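Local structure of FMN-binding domain-containing protein (Clostridium perfringens, 3O6U) at residues I85-G90 against Q97-A102; L23-S28 against K75-K80; K52-K57 against I64-Y69. The protein is of unknown function but may bind flavin mononucleotide. All blocks are in the same frame, centred on the assembly; numbering follows the deposited sequence.

Contact 1: I85-G90 against Q97-A102; sequences IDVITG and QFKKLA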
# COMPACT_ATOMS: atom_id res chain seq x y z
N ILE A 85 0.93 6.69 9.73
CA ILE A 85 2.32 6.29 9.84
C ILE A 85 3.22 7.44 9.40
O ILE A 85 2.75 8.40 8.79
CB ILE A 85 2.66 5.03 8.97
CG1 ILE A 85 2.21 5.24 7.52
CG2 ILE A 85 2.00 3.81 9.55
CD1 ILE A 85 3.17 4.65 6.50
N ASP A 86 4.51 7.35 9.73
CA ASP A 86 5.49 8.37 9.37
C ASP A 86 5.93 8.13 7.93
O ASP A 86 6.16 6.98 7.54
CB ASP A 86 6.72 8.27 10.29
CG ASP A 86 6.36 8.03 11.75
OD1 ASP A 86 5.49 8.75 12.29
OD2 ASP A 86 6.95 7.11 12.36
N VAL A 87 6.06 9.19 7.14
CA VAL A 87 6.46 8.95 5.77
C VAL A 87 7.90 8.45 5.75
O VAL A 87 8.63 8.63 6.72
CB VAL A 87 6.22 10.21 4.84
CG1 VAL A 87 4.86 10.82 5.16
CG2 VAL A 87 7.32 11.22 4.95
N ILE A 88 8.28 7.72 4.71
CA ILE A 88 9.64 7.22 4.64
C ILE A 88 10.49 8.15 3.76
O ILE A 88 10.21 8.37 2.57
CB ILE A 88 9.70 5.76 4.12
CG1 ILE A 88 9.13 4.81 5.17
CG2 ILE A 88 11.14 5.36 3.80
CD1 ILE A 88 8.61 3.50 4.58
N THR A 89 11.52 8.71 4.38
CA THR A 89 12.46 9.61 3.73
C THR A 89 12.95 9.02 2.42
O THR A 89 13.53 7.93 2.41
CB THR A 89 13.70 9.82 4.63
OG1 THR A 89 13.29 9.86 6.01
CG2 THR A 89 14.43 11.11 4.27
N GLY A 90 12.71 9.73 1.32
CA GLY A 90 13.16 9.30 0.01
C GLY A 90 12.12 8.53 -0.77
O GLY A 90 12.37 8.07 -1.89
N GLN A 97 0.70 7.95 -0.83
CA GLN A 97 -0.24 7.09 -1.54
C GLN A 97 -0.67 5.94 -0.60
O GLN A 97 -1.86 5.69 -0.43
CB GLN A 97 0.41 6.54 -2.81
CG GLN A 97 -0.40 5.46 -3.51
CD GLN A 97 0.04 5.24 -4.94
OE1 GLN A 97 -0.50 5.85 -5.86
NE2 GLN A 97 1.05 4.41 -5.14
N PHE A 98 0.31 5.25 0.01
CA PHE A 98 0.04 4.15 0.96
C PHE A 98 -0.91 4.59 2.07
O PHE A 98 -1.85 3.87 2.40
CB PHE A 98 1.34 3.64 1.61
CG PHE A 98 1.14 2.50 2.62
CD1 PHE A 98 1.05 1.17 2.20
CD2 PHE A 98 1.05 2.77 3.99
CE1 PHE A 98 0.89 0.13 3.13
CE2 PHE A 98 0.90 1.74 4.91
CZ PHE A 98 0.81 0.42 4.48
N LYS A 99 -0.65 5.77 2.64
CA LYS A 99 -1.49 6.27 3.73
C LYS A 99 -2.94 6.43 3.31
O LYS A 99 -3.83 6.04 4.07
CB LYS A 99 -0.91 7.59 4.30
CG LYS A 99 0.42 7.36 5.05
CD LYS A 99 1.09 8.64 5.56
CE LYS A 99 0.26 9.31 6.65
NZ LYS A 99 1.06 10.24 7.49
N LYS A 100 -3.21 6.94 2.11
CA LYS A 100 -4.61 7.10 1.66
C LYS A 100 -5.33 5.74 1.54
O LYS A 100 -6.47 5.60 1.99
CB LYS A 100 -4.68 7.88 0.34
CG LYS A 100 -4.31 9.37 0.48
CD LYS A 100 -4.44 10.12 -0.85
CE LYS A 100 -4.02 11.60 -0.76
NZ LYS A 100 -2.61 11.85 -1.21
N LEU A 101 -4.66 4.75 0.95
CA LEU A 101 -5.20 3.39 0.81
C LEU A 101 -5.43 2.78 2.22
O LEU A 101 -6.46 2.13 2.45
CB LEU A 101 -4.24 2.53 -0.02
CG LEU A 101 -4.12 2.92 -1.51
CD1 LEU A 101 -3.11 2.04 -2.22
CD2 LEU A 101 -5.47 2.79 -2.16
N ALA A 102 -4.50 2.96 3.15
CA ALA A 102 -4.72 2.48 4.52
C ALA A 102 -5.97 3.15 5.16
O ALA A 102 -6.77 2.46 5.80
CB ALA A 102 -3.49 2.75 5.38
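Phe98 is the first residue of helix segment 97-102 to meet the loop 85-90. Its CG stands anti to the backbone N (chi1 179°), which sends the ring out from the helix toward Ile85. The CD1 methyl of Ile85 arrives obliquely, with CD1 3.8 Å from Phe98 CD2 and 4.0 Å from Phe98 CE2. The two side chains cross at about a right angle. The same ring also packs on Leu23 and Leu77 and meets Tyr37 edge-to-face.

Lys99 follows and makes the larger part of the contact. Its chain runs past Ile85 in the opposite direction, and Lys99 CG lies 3.7 Å from Ile85 CG1. A bend at chi3 (66°) then turns the end of the chain toward the loop backbone. There Lys99 NZ donates a hydrogen bond to Ile85 O at 2.8 Å. The bond is nearly in line with the carbonyl, at a C=O...N angle of 165°. One side chain thus gives both greasy packing and a polar grip on the loop. Midway along the chain, Lys99 CD comes within 4.4 Å of Val87 CG1, a looser touch at the exposed margin. Asp86 OD1 is 6.7 Å from Lys99 NZ, too far for a salt bridge, though the carboxylate may still steady the ammonium a little.

The loop is tied to the same helix a second time, by Ile88 N and Ser95 OG. Beyond Ile88 it continues as Thr-Gly-Ala-Thr into the start of helix 92-111. The contact is a loop folded back on the helix that it leads into. The sequence from Asp86 onward resembles the flavin-attachment motif of FMN-binding domains such as those of NqrC and RnfG. Whether this protein carries FMN there is not established.

Contact 2: L23-S28 against K75-K80; sequences LSIKVS and KALIEK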
# COMPACT_ATOMS: atom_id res chain seq x y z
N LEU A 23 -3.47 -2.37 -1.72
CA LEU A 23 -3.20 -2.67 -0.33
C LEU A 23 -4.17 -3.73 0.17
O LEU A 23 -5.40 -3.57 0.06
CB LEU A 23 -3.34 -1.42 0.56
CG LEU A 23 -3.27 -1.65 2.08
CD1 LEU A 23 -1.96 -2.34 2.46
CD2 LEU A 23 -3.41 -0.31 2.79
N SER A 24 -3.63 -4.84 0.68
CA SER A 24 -4.47 -5.86 1.28
C SER A 24 -4.13 -5.99 2.75
O SER A 24 -2.97 -5.83 3.15
CB SER A 24 -4.29 -7.24 0.65
OG SER A 24 -5.10 -7.35 -0.49
N ILE A 25 -5.15 -6.24 3.56
CA ILE A 25 -4.91 -6.50 4.95
C ILE A 25 -5.75 -7.68 5.44
O ILE A 25 -6.72 -8.11 4.79
CB ILE A 25 -5.19 -5.26 5.89
CG1 ILE A 25 -6.65 -4.79 5.77
CG2 ILE A 25 -4.21 -4.14 5.58
CD1 ILE A 25 -7.06 -3.88 6.92
N LYS A 26 -5.30 -8.26 6.53
CA LYS A 26 -6.07 -9.32 7.16
C LYS A 26 -6.24 -8.82 8.61
O LYS A 26 -5.31 -8.32 9.24
CB LYS A 26 -5.36 -10.68 7.08
CG LYS A 26 -6.15 -11.85 7.70
CD LYS A 26 -5.40 -13.19 7.60
CE LYS A 26 -5.30 -13.70 6.17
NZ LYS A 26 -6.63 -14.08 5.59
N VAL A 27 -7.47 -8.92 9.09
CA VAL A 27 -7.80 -8.48 10.44
C VAL A 27 -8.27 -9.71 11.20
O VAL A 27 -9.20 -10.40 10.78
CB VAL A 27 -8.93 -7.40 10.42
CG1 VAL A 27 -9.23 -6.95 11.85
CG2 VAL A 27 -8.54 -6.19 9.53
N SER A 28 -7.65 -9.97 12.34
CA SER A 28 -8.00 -11.13 13.14
C SER A 28 -8.09 -10.76 14.60
O SER A 28 -7.10 -10.33 15.18
CB SER A 28 -6.95 -12.24 12.98
OG SER A 28 -7.25 -13.33 13.84
N LYS A 75 4.91 -3.16 7.40
CA LYS A 75 5.19 -3.41 8.81
C LYS A 75 4.75 -2.27 9.72
O LYS A 75 4.16 -2.51 10.77
CB LYS A 75 6.68 -3.68 9.02
CG LYS A 75 7.20 -4.89 8.30
CD LYS A 75 8.71 -4.97 8.47
CE LYS A 75 9.37 -5.73 7.32
NZ LYS A 75 9.98 -4.81 6.29
N ALA A 76 5.05 -1.04 9.30
CA ALA A 76 4.68 0.15 10.07
C ALA A 76 3.18 0.19 10.28
O ALA A 76 2.71 0.67 11.30
CB ALA A 76 5.13 1.41 9.35
N LEU A 77 2.43 -0.31 9.31
CA LEU A 77 0.97 -0.35 9.41
C LEU A 77 0.59 -1.34 10.51
O LEU A 77 -0.24 -1.05 11.36
CB LEU A 77 0.36 -0.80 8.08
CG LEU A 77 -1.17 -0.90 8.03
CD1 LEU A 77 -1.81 0.44 8.42
CD2 LEU A 77 -1.61 -1.32 6.65
N ILE A 78 1.21 -2.51 10.48
CA ILE A 78 0.93 -3.53 11.48
C ILE A 78 1.36 -3.07 12.88
O ILE A 78 0.66 -3.34 13.85
CB ILE A 78 1.59 -4.86 11.08
CG1 ILE A 78 0.96 -5.32 9.76
CG2 ILE A 78 1.44 -5.91 12.20
CD1 ILE A 78 1.61 -6.52 9.13
N GLU A 79 2.47 -2.35 12.96
CA GLU A 79 2.98 -1.83 14.23
C GLU A 79 2.09 -0.70 14.77
O GLU A 79 1.86 -0.60 15.97
CB GLU A 79 4.41 -1.29 14.05
CG GLU A 79 5.04 -0.69 15.32
CD GLU A 79 5.39 -1.73 16.38
OE1 GLU A 79 6.47 -2.35 16.29
OE2 GLU A 79 4.57 -1.94 17.30
N LYS A 80 1.57 0.15 13.89
CA LYS A 80 0.74 1.27 14.33
C LYS A 80 -0.73 0.95 14.45
O LYS A 80 -1.46 1.64 15.17
CB LYS A 80 0.88 2.44 13.35
CG LYS A 80 2.20 3.17 13.41
CD LYS A 80 2.04 4.55 14.02
CE LYS A 80 3.39 5.17 14.32
NZ LYS A 80 3.26 6.56 14.84
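Leu77 reaches from helix 66-80 to Leu23 and Ile25 on strand 19-27. This is helix-on-sheet packing of a two-layer alpha/beta fold. All three side chains are buried, and no hydrogen bond crosses between the segments.

The orientation of Leu77 sets up the contact. Its CG is anti to the backbone N (chi1 180°), and the CD2 branch points at the strand. That methyl meets two residues from the same strand face. Leu77 CD2 lies 4.0 Å from Ile25 CG2 and 4.3 Å from Leu23 CD1. Leu77 and Ile25 cross at about a right angle, and they meet methyl to methyl rather than alongside. Ile25 offers its short branch. Its CG1 occupies the position between the backbone N and the carbonyl carbon (chi1 59°), while CG2 faces the helix.

The backbones keep the usual helix-on-sheet spacing. The nearest CA atoms, those of Ile25 and Ile78, are 9.3 Å apart, and the span is bridged by side chains alone. The buried surface is small, 81 Å², and other residues complete the core. Phe98 of helix 92-111 touches Leu23 and Leu77, and Val105 of the same helix packs on both Leu23 and Ile25. Leu77 also touches Ile32 on the neighbouring strand. The alternate strand residues serve other partners: Ser24 OG bonds to Thr8 OG1, and Lys26 NZ forms a salt bridge with Asp6.

The meeting point itself is compact. Leu23 CD1 and Ile25 CG2 are themselves 4.2 Å apart, so with Leu77 CD2 the three methyls form a nearly equilateral triangle.

Contact 3: K52-K57 against I64-Y69; sequences KDYNEK and IGPAEY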
# COMPACT_ATOMS: atom_id res chain seq x y z
N LYS A 52 14.39 -4.69 -10.95
CA LYS A 52 15.78 -4.34 -10.66
C LYS A 52 16.21 -2.95 -11.11
O LYS A 52 16.71 -2.16 -10.30
CB LYS A 52 16.71 -5.36 -11.30
CG LYS A 52 18.09 -5.45 -10.70
CD LYS A 52 18.85 -6.58 -11.35
CE LYS A 52 20.21 -6.75 -10.74
NZ LYS A 52 20.81 -5.42 -10.47
N ASP A 53 16.04 -2.63 -12.40
CA ASP A 53 16.46 -1.32 -12.90
C ASP A 53 15.67 -0.20 -12.28
O ASP A 53 16.22 0.84 -11.97
CB ASP A 53 16.34 -1.23 -14.43
CG ASP A 53 17.46 -1.96 -15.15
OD1 ASP A 53 18.45 -2.34 -14.48
OD2 ASP A 53 17.34 -2.15 -16.38
N TYR A 54 14.37 -0.42 -12.09
CA TYR A 54 13.55 0.61 -11.48
C TYR A 54 14.06 0.89 -10.07
O TYR A 54 14.07 2.05 -9.64
CB TYR A 54 12.09 0.19 -11.39
CG TYR A 54 11.19 1.33 -11.01
CD1 TYR A 54 11.16 1.81 -9.70
CD2 TYR A 54 10.39 1.95 -11.96
CE1 TYR A 54 10.34 2.89 -9.34
CE2 TYR A 54 9.58 3.02 -11.63
CZ TYR A 54 9.56 3.49 -10.32
OH TYR A 54 8.74 4.55 -10.01
N ASN A 55 14.47 -0.15 -9.36
CA ASN A 55 14.97 0.06 -8.02
C ASN A 55 16.31 0.74 -7.98
O ASN A 55 16.45 1.79 -7.36
CB ASN A 55 15.12 -1.25 -7.25
CG ASN A 55 13.83 -1.77 -6.74
OD1 ASN A 55 13.14 -2.52 -7.43
ND2 ASN A 55 13.46 -1.37 -5.51
N GLU A 56 17.29 0.15 -8.64
CA GLU A 56 18.66 0.66 -8.60
C GLU A 56 18.75 2.14 -8.89
O GLU A 56 19.43 2.88 -8.16
CB GLU A 56 19.57 -0.15 -9.51
CG GLU A 56 19.96 -1.49 -8.93
CD GLU A 56 20.74 -2.33 -9.90
OE1 GLU A 56 20.79 -1.98 -11.10
OE2 GLU A 56 21.30 -3.36 -9.47
N LYS A 57 18.07 2.58 -9.94
CA LYS A 57 18.04 4.00 -10.24
C LYS A 57 17.42 4.75 -9.03
O LYS A 57 17.80 5.89 -8.75
CB LYS A 57 17.19 4.26 -11.51
CG LYS A 57 16.45 5.60 -11.55
CD LYS A 57 14.96 5.44 -11.22
CE LYS A 57 14.61 5.96 -9.84
NZ LYS A 57 13.18 6.34 -9.67
N ILE A 64 16.39 5.02 -1.80
CA ILE A 64 15.46 3.92 -1.45
C ILE A 64 14.32 3.65 -2.45
O ILE A 64 13.62 4.56 -2.89
CB ILE A 64 14.84 4.14 0.00
CG1 ILE A 64 14.26 2.83 0.53
CG2 ILE A 64 13.76 5.21 0.00
CD1 ILE A 64 13.47 2.98 1.82
N GLY A 65 14.17 2.37 -2.78
CA GLY A 65 13.15 1.89 -3.71
C GLY A 65 12.08 0.98 -3.11
O GLY A 65 12.17 0.56 -1.94
N PRO A 66 11.10 0.59 -3.96
CA PRO A 66 9.97 -0.28 -3.57
C PRO A 66 10.33 -1.54 -2.81
O PRO A 66 9.66 -1.90 -1.83
CB PRO A 66 9.30 -0.61 -4.92
CG PRO A 66 9.88 0.38 -5.90
CD PRO A 66 11.26 0.66 -5.42
N ALA A 67 11.37 -2.19 -3.29
CA ALA A 67 11.90 -3.40 -2.70
C ALA A 67 12.14 -3.18 -1.21
O ALA A 67 11.93 -4.08 -0.40
CB ALA A 67 13.18 -3.80 -3.41
N GLU A 68 12.57 -1.97 -0.87
CA GLU A 68 12.74 -1.58 0.52
C GLU A 68 11.49 -0.89 1.12
O GLU A 68 11.01 -1.32 2.18
CB GLU A 68 13.93 -0.62 0.68
CG GLU A 68 15.08 -0.95 -0.24
CD GLU A 68 16.38 -0.27 0.14
OE1 GLU A 68 16.52 0.95 -0.10
OE2 GLU A 68 17.27 -0.97 0.68
N TYR A 69 10.95 0.15 0.47
CA TYR A 69 9.86 0.86 1.12
C TYR A 69 8.54 0.13 1.26
O TYR A 69 7.86 0.34 2.27
CB TYR A 69 9.63 2.30 0.54
CG TYR A 69 9.16 2.45 -0.89
CD1 TYR A 69 7.90 2.01 -1.29
CD2 TYR A 69 9.96 3.09 -1.83
CE1 TYR A 69 7.47 2.19 -2.61
CE2 TYR A 69 9.54 3.27 -3.12
CZ TYR A 69 8.30 2.82 -3.51
OH TYR A 69 7.95 2.98 -4.83
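Two consecutive helices meet here across a short turn: the first turn of helix 52-62 faces the capped start of helix 66-80. Asn55 and Pro66 are the main partners. Their side chains slide past each other in opposite directions, with Asn55 CG 3.8 Å from Pro66 CD. The CG of Asn55 stands anti to its own carbonyl carbon (chi1 -78°), and the flat amide is carried across to the new helix. It also reaches Ala67, whose CB is 4.0 Å from Asn55 CG. Tyr54 supplies a second apolar touch. Its CD1 lies 4.3 Å from Pro66 CG, and the proline approaches the ring obliquely.

The backbones come close as well. Asn55 CA and Gly65 CA are 5.0 Å apart, a spacing eased by the missing side chain of Gly65. This glycine is the N-cap residue of helix 66-80. Its carbonyl O accepts from Glu68 N at 2.8 Å and from Tyr69 N at 2.7 Å, and the two donors come from opposite faces of the carbonyl plane. Pro66 comes directly after the cap. A proline suits that place, because the first turn of a helix asks for no backbone N-H bond from it.

Pro66 is also held on another side by its own helix. The Tyr69 ring lies against it, with Pro66 CA 3.4 Å above the ring plane and over its centre.

Tyr54 meets the ring of Tyr19 at the start of strand 19-27. Tyr69 OH bonds to Glu39 on strand 32-41, and Ile64 packs on Ile88 in the loop before helix 92-111. The helix 52-62 to 66-80 junction is therefore linked to both the sheet and the next loop.

Overall arrangement
Along the chain, contact 2 opens first at strand 19-27 and closes on the end of helix 66-80. Contact 3 falls within that span and uses the start of the same helix. Contact 1 follows, joining the next loop to helix 92-111. The centres of contacts 1 and 2 are 13 Å apart, and those of contacts 1 and 3 are 16 Å apart. Contacts 2 and 3 are 22 Å apart between centres and do not touch. Contact 1 touches both: Ala102 N lies 3.5 Å from Leu23 CD2, and Thr89 O lies 3.6 Å from Ile64 CG2. Loop 85-90 packs on both helix 66-80 and helix 92-111.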